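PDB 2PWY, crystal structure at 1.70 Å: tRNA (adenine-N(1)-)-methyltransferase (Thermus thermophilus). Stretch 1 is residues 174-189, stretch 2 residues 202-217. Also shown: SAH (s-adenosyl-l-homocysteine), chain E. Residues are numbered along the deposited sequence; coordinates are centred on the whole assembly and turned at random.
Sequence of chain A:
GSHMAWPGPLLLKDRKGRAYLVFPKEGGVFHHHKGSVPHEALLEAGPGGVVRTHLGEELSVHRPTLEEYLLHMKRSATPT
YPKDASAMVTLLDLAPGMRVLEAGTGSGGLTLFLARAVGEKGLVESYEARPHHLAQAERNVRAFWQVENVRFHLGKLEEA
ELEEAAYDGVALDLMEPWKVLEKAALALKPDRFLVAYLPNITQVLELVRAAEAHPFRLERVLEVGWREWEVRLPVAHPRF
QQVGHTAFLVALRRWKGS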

# COMPACT_ATOMS: atom_id res chain seq x y z
N LEU A 174 -0.48 19.88 14.72
CA LEU A 174 -0.96 21.24 14.49
C LEU A 174 -0.57 21.68 13.07
O LEU A 174 0.33 21.09 12.45
CB LEU A 174 -0.44 22.21 15.57
CG LEU A 174 0.94 22.01 16.24
CD1 LEU A 174 2.04 22.16 15.22
CD2 LEU A 174 1.18 23.00 17.41
N MET A 175 -1.24 22.71 12.57
CA MET A 175 -1.14 23.10 11.16
C MET A 175 0.21 23.69 10.78
O MET A 175 0.67 23.52 9.64
CB MET A 175 -2.23 24.11 10.80
N GLU A 176 0.85 24.39 11.72
CA GLU A 176 2.07 25.14 11.42
C GLU A 176 3.17 24.84 12.44
O GLU A 176 3.55 25.72 13.23
CB GLU A 176 1.78 26.64 11.37
CG GLU A 176 0.73 27.00 10.32
CD GLU A 176 0.35 28.45 10.34
OE1 GLU A 176 -0.02 28.96 11.42
OE2 GLU A 176 0.40 29.07 9.26
N PRO A 177 3.69 23.60 12.41
CA PRO A 177 4.69 23.17 13.39
C PRO A 177 6.00 23.95 13.31
O PRO A 177 6.71 24.02 14.30
CB PRO A 177 4.94 21.69 13.02
CG PRO A 177 4.52 21.57 11.61
CD PRO A 177 3.37 22.52 11.46
N TRP A 178 6.32 24.54 12.15
CA TRP A 178 7.52 25.39 12.04
C TRP A 178 7.52 26.52 13.08
O TRP A 178 8.57 26.92 13.56
CB TRP A 178 7.68 25.96 10.62
CG TRP A 178 6.39 26.28 9.95
CD1 TRP A 178 5.75 27.50 9.92
CD2 TRP A 178 5.59 25.38 9.19
NE1 TRP A 178 4.58 27.39 9.20
CE2 TRP A 178 4.47 26.11 8.72
CE3 TRP A 178 5.71 24.02 8.83
CZ2 TRP A 178 3.46 25.52 7.94
CZ3 TRP A 178 4.70 23.43 8.05
CH2 TRP A 178 3.59 24.19 7.61
N LYS A 179 6.33 27.03 13.43
CA LYS A 179 6.22 28.12 14.40
C LYS A 179 6.64 27.77 15.83
O LYS A 179 6.92 28.67 16.63
CB LYS A 179 4.80 28.69 14.42
CG LYS A 179 4.40 29.40 13.14
CD LYS A 179 3.08 30.13 13.34
CE LYS A 179 2.53 30.69 12.04
NZ LYS A 179 3.55 31.30 11.17
N VAL A 180 6.68 26.47 16.15
CA VAL A 180 7.00 26.02 17.51
C VAL A 180 8.36 25.31 17.61
O VAL A 180 8.72 24.76 18.67
CB VAL A 180 5.86 25.12 18.13
CG1 VAL A 180 4.53 25.84 18.09
CG2 VAL A 180 5.75 23.75 17.42
N LEU A 181 9.12 25.33 16.52
CA LEU A 181 10.41 24.62 16.47
C LEU A 181 11.46 25.23 17.41
O LEU A 181 12.28 24.52 17.98
CB LEU A 181 10.96 24.58 15.05
CG LEU A 181 10.27 23.61 14.07
CD1 LEU A 181 10.95 23.71 12.71
CD2 LEU A 181 10.27 22.16 14.58
N GLU A 182 11.45 26.55 17.55
CA GLU A 182 12.36 27.21 18.48
C GLU A 182 12.11 26.71 19.93
O GLU A 182 13.04 26.31 20.64
CB GLU A 182 12.20 28.72 18.38
CG GLU A 182 13.18 29.49 19.28
CD GLU A 182 13.01 31.00 19.17
OE1 GLU A 182 12.77 31.51 18.05
OE2 GLU A 182 13.13 31.68 20.20
N LYS A 183 10.85 26.74 20.34
CA LYS A 183 10.48 26.26 21.67
C LYS A 183 10.75 24.76 21.84
O LYS A 183 11.29 24.33 22.87
CB LYS A 183 9.01 26.58 21.96
CG LYS A 183 8.59 26.43 23.41
CD LYS A 183 9.25 27.45 24.33
CE LYS A 183 8.84 28.87 24.00
NZ LYS A 183 9.25 29.86 25.03
N ALA A 184 10.39 23.97 20.82
CA ALA A 184 10.66 22.52 20.85
C ALA A 184 12.15 22.19 20.94
O ALA A 184 12.53 21.30 21.68
CB ALA A 184 10.02 21.82 19.64
N ALA A 185 12.98 22.91 20.18
CA ALA A 185 14.43 22.69 20.25
C ALA A 185 14.97 23.00 21.65
O ALA A 185 15.85 22.31 22.15
CB ALA A 185 15.15 23.50 19.20
N LEU A 186 14.44 24.04 22.27
CA LEU A 186 14.84 24.38 23.64
C LEU A 186 14.46 23.27 24.62
O LEU A 186 15.28 22.83 25.42
CB LEU A 186 14.21 25.70 24.07
CG LEU A 186 14.55 26.19 25.48
CD1 LEU A 186 15.98 26.68 25.54
CD2 LEU A 186 13.60 27.31 25.84
N ALA A 187 13.21 22.80 24.52
CA ALA A 187 12.64 21.82 25.44
C ALA A 187 13.28 20.43 25.35
O ALA A 187 13.49 19.77 26.36
CB ALA A 187 11.11 21.72 25.22
N LEU A 188 13.58 20.00 24.13
CA LEU A 188 13.93 18.61 23.87
C LEU A 188 15.38 18.24 24.21
O LEU A 188 16.32 18.92 23.77
CB LEU A 188 13.62 18.30 22.40
CG LEU A 188 13.81 16.86 21.91
CD1 LEU A 188 12.96 15.88 22.74
CD2 LEU A 188 13.44 16.79 20.43
N LYS A 189 15.55 17.15 24.96
CA LYS A 189 16.89 16.63 25.25
C LYS A 189 17.65 16.31 23.98
O LYS A 189 17.06 15.78 23.03
CB LYS A 189 16.78 15.37 26.11
CG LYS A 189 16.38 15.66 27.54
CD LYS A 189 16.14 14.39 28.33
CE LYS A 189 15.61 14.74 29.71
NZ LYS A 189 15.40 13.49 30.49
N SAH E . -3.78 15.38 18.34
CA SAH E . -5.07 16.01 18.77
CB SAH E . -5.66 16.86 17.65
CG SAH E . -4.91 18.18 17.46
SD SAH E . -5.81 19.25 16.31
C SAH E . -6.03 14.90 19.18
O SAH E . -5.71 13.72 19.02
OXT SAH E . -7.12 15.18 19.70
C5' SAH E . -4.66 20.64 16.40
C4' SAH E . -4.90 21.51 17.64
O4' SAH E . -3.76 22.31 17.86
C3' SAH E . -6.08 22.48 17.54
O3' SAH E . -6.92 22.28 18.67
C2' SAH E . -5.45 23.87 17.53
O2' SAH E . -6.20 24.84 18.24
C1' SAH E . -4.16 23.62 18.27
N9 SAH E . -3.00 24.47 17.96
C8 SAH E . -2.54 24.80 16.72
N7 SAH E . -1.40 25.52 16.88
C5 SAH E . -1.11 25.60 18.20
C6 SAH E . -0.07 26.22 18.91
N6 SAH E . 0.92 26.87 18.27
N1 SAH E . -0.07 26.12 20.29
C2 SAH E . -1.08 25.45 20.95
N3 SAH E . -2.10 24.86 20.24
C4 SAH E . -2.11 24.93 18.89
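Stretch 2 (202-217) TQVLELVRAAEAHPFR

Stretch 2 runs as a helix through Thr-202 to about Ala-211, makes a type I turn from Ala-211 to His-214, and leaves as a strand at Phe-216. Its helix crosses helix 181-187 at -58°, an oblique crossing, nearer parallel than antiparallel, with the axes 12.3 Å apart at closest approach, and much of the contact falls to the segment before the first helix and the turn and strand after the second. At Met-175 the contact is polar: Gln-203 NE2 gives a weak hydrogen bond to Met-175 O (3.4 Å), and a water bridges the same two atoms. Pro-177 adds a compact apolar surface, its CG 4.1 Å from Leu-207 CD1. Trp-178 lies broadly along the second helix. The methylene Glu-206 CG sits 3.7 Å from the centroid of the Trp-178 six-membered ring, over the face, while the small Ala-210 lets its CB approach Trp-178 CB to 3.4 Å. A second water joins Trp-178 O to His-214 NE2. Leu-181, long and branched, reaches Leu-207 CD1 with CD1 (3.9 Å) and covers one face of the His-214 ring with CB, 3.7 Å from the ring centroid. Ala-185, with only a methyl, admits Phe-216 CE2 to 3.7 Å from its CB. Beyond the helix, Leu-188, whose branched apolar end suits an aromatic edge, brings CD2 to 3.7 Å from Phe-216 CE1.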

# COMPACT_ATOMS: atom_id res chain seq x y z
N THR A 202 2.90 18.97 1.16
CA THR A 202 3.38 20.35 1.08
C THR A 202 3.77 20.87 2.48
O THR A 202 4.78 21.54 2.65
CB THR A 202 2.30 21.26 0.46
OG1 THR A 202 1.03 20.90 1.02
CG2 THR A 202 2.24 21.07 -1.05
N GLN A 203 2.97 20.50 3.48
CA GLN A 203 3.27 20.84 4.87
C GLN A 203 4.55 20.13 5.33
O GLN A 203 5.39 20.73 6.00
CB GLN A 203 2.11 20.45 5.78
CG GLN A 203 0.87 21.31 5.62
CD GLN A 203 -0.29 20.73 6.39
OE1 GLN A 203 -0.74 19.63 6.11
NE2 GLN A 203 -0.76 21.46 7.39
N VAL A 204 4.68 18.86 4.95
CA VAL A 204 5.89 18.09 5.25
C VAL A 204 7.13 18.79 4.70
O VAL A 204 8.10 18.99 5.42
CB VAL A 204 5.80 16.64 4.69
CG1 VAL A 204 7.18 15.92 4.79
CG2 VAL A 204 4.71 15.84 5.43
N LEU A 205 7.09 19.17 3.43
CA LEU A 205 8.24 19.81 2.81
C LEU A 205 8.55 21.14 3.49
O LEU A 205 9.72 21.47 3.69
CB LEU A 205 8.01 19.99 1.30
CG LEU A 205 7.95 18.67 0.51
CD1 LEU A 205 7.33 18.91 -0.87
CD2 LEU A 205 9.34 18.04 0.41
N GLU A 206 7.51 21.89 3.84
CA GLU A 206 7.69 23.16 4.55
C GLU A 206 8.38 22.94 5.90
O GLU A 206 9.31 23.67 6.25
CB GLU A 206 6.36 23.91 4.71
CG GLU A 206 6.54 25.31 5.31
CD GLU A 206 5.36 26.25 5.06
OE1 GLU A 206 4.38 25.87 4.39
OE2 GLU A 206 5.44 27.40 5.56
N LEU A 207 7.93 21.92 6.65
CA LEU A 207 8.53 21.59 7.95
C LEU A 207 10.00 21.17 7.80
O LEU A 207 10.87 21.60 8.57
CB LEU A 207 7.72 20.50 8.68
CG LEU A 207 8.35 19.96 9.98
CD1 LEU A 207 8.55 21.11 11.00
CD2 LEU A 207 7.46 18.87 10.57
N VAL A 208 10.28 20.34 6.79
CA VAL A 208 11.64 19.88 6.51
C VAL A 208 12.56 21.08 6.26
O VAL A 208 13.65 21.15 6.83
CB VAL A 208 11.67 18.86 5.34
CG1 VAL A 208 13.10 18.67 4.78
CG2 VAL A 208 11.10 17.52 5.83
N ARG A 209 12.10 22.03 5.44
CA ARG A 209 12.89 23.24 5.17
C ARG A 209 13.05 24.10 6.42
O ARG A 209 14.16 24.55 6.72
CB ARG A 209 12.27 24.04 4.01
N ALA A 210 11.97 24.29 7.17
CA ALA A 210 12.00 25.10 8.40
C ALA A 210 12.95 24.53 9.46
O ALA A 210 13.62 25.28 10.16
CB ALA A 210 10.60 25.25 8.97
N ALA A 211 13.01 23.20 9.55
CA ALA A 211 13.86 22.53 10.54
C ALA A 211 15.35 22.72 10.24
O ALA A 211 16.18 22.53 11.13
CB ALA A 211 13.51 21.06 10.61
N GLU A 212 15.67 23.11 9.01
CA GLU A 212 17.05 23.44 8.65
C GLU A 212 17.55 24.75 9.27
O GLU A 212 18.74 25.08 9.15
CB GLU A 212 17.23 23.42 7.13
CG GLU A 212 17.14 22.01 6.55
CD GLU A 212 16.98 21.98 5.05
OE1 GLU A 212 17.21 23.02 4.39
OE2 GLU A 212 16.63 20.89 4.54
N ALA A 213 16.66 25.48 9.93
CA ALA A 213 17.03 26.69 10.67
C ALA A 213 17.13 26.44 12.18
O ALA A 213 17.27 27.39 12.98
CB ALA A 213 16.03 27.81 10.36
N HIS A 214 17.07 25.17 12.58
CA HIS A 214 17.07 24.80 13.99
C HIS A 214 18.00 23.61 14.24
O HIS A 214 18.37 22.91 13.29
CB HIS A 214 15.64 24.47 14.43
CG HIS A 214 14.70 25.62 14.26
ND1 HIS A 214 14.57 26.63 15.20
CD2 HIS A 214 13.86 25.95 13.25
CE1 HIS A 214 13.70 27.52 14.77
NE2 HIS A 214 13.24 27.12 13.60
N PRO A 215 18.39 23.36 15.52
CA PRO A 215 19.25 22.21 15.79
C PRO A 215 18.51 20.85 15.77
O PRO A 215 18.45 20.15 16.79
CB PRO A 215 19.83 22.53 17.18
CG PRO A 215 18.79 23.36 17.83
CD PRO A 215 18.17 24.17 16.73
N PHE A 216 18.00 20.49 14.59
CA PHE A 216 17.29 19.24 14.35
C PHE A 216 17.85 18.59 13.10
O PHE A 216 18.20 19.28 12.14
CB PHE A 216 15.80 19.50 14.11
CG PHE A 216 15.00 19.74 15.35
CD1 PHE A 216 14.80 18.72 16.28
CD2 PHE A 216 14.38 20.98 15.55
CE1 PHE A 216 14.03 18.95 17.43
CE2 PHE A 216 13.61 21.21 16.70
CZ PHE A 216 13.44 20.19 17.63
N ARG A 217 17.92 17.26 13.11
CA ARG A 217 18.29 16.46 11.94
C ARG A 217 17.08 15.65 11.50
O ARG A 217 16.46 14.97 12.32
CB ARG A 217 19.46 15.53 12.29
CG ARG A 217 20.05 14.74 11.12
CD ARG A 217 21.57 14.58 11.24
NE ARG A 217 22.02 14.70 12.63
CZ ARG A 217 22.85 15.63 13.10
NH1 ARG A 217 23.39 16.55 12.31
NH2 ARG A 217 23.15 15.62 14.39
O HOH W 1 -0.06 24.51 7.10
O HOH W 2 11.12 27.63 11.92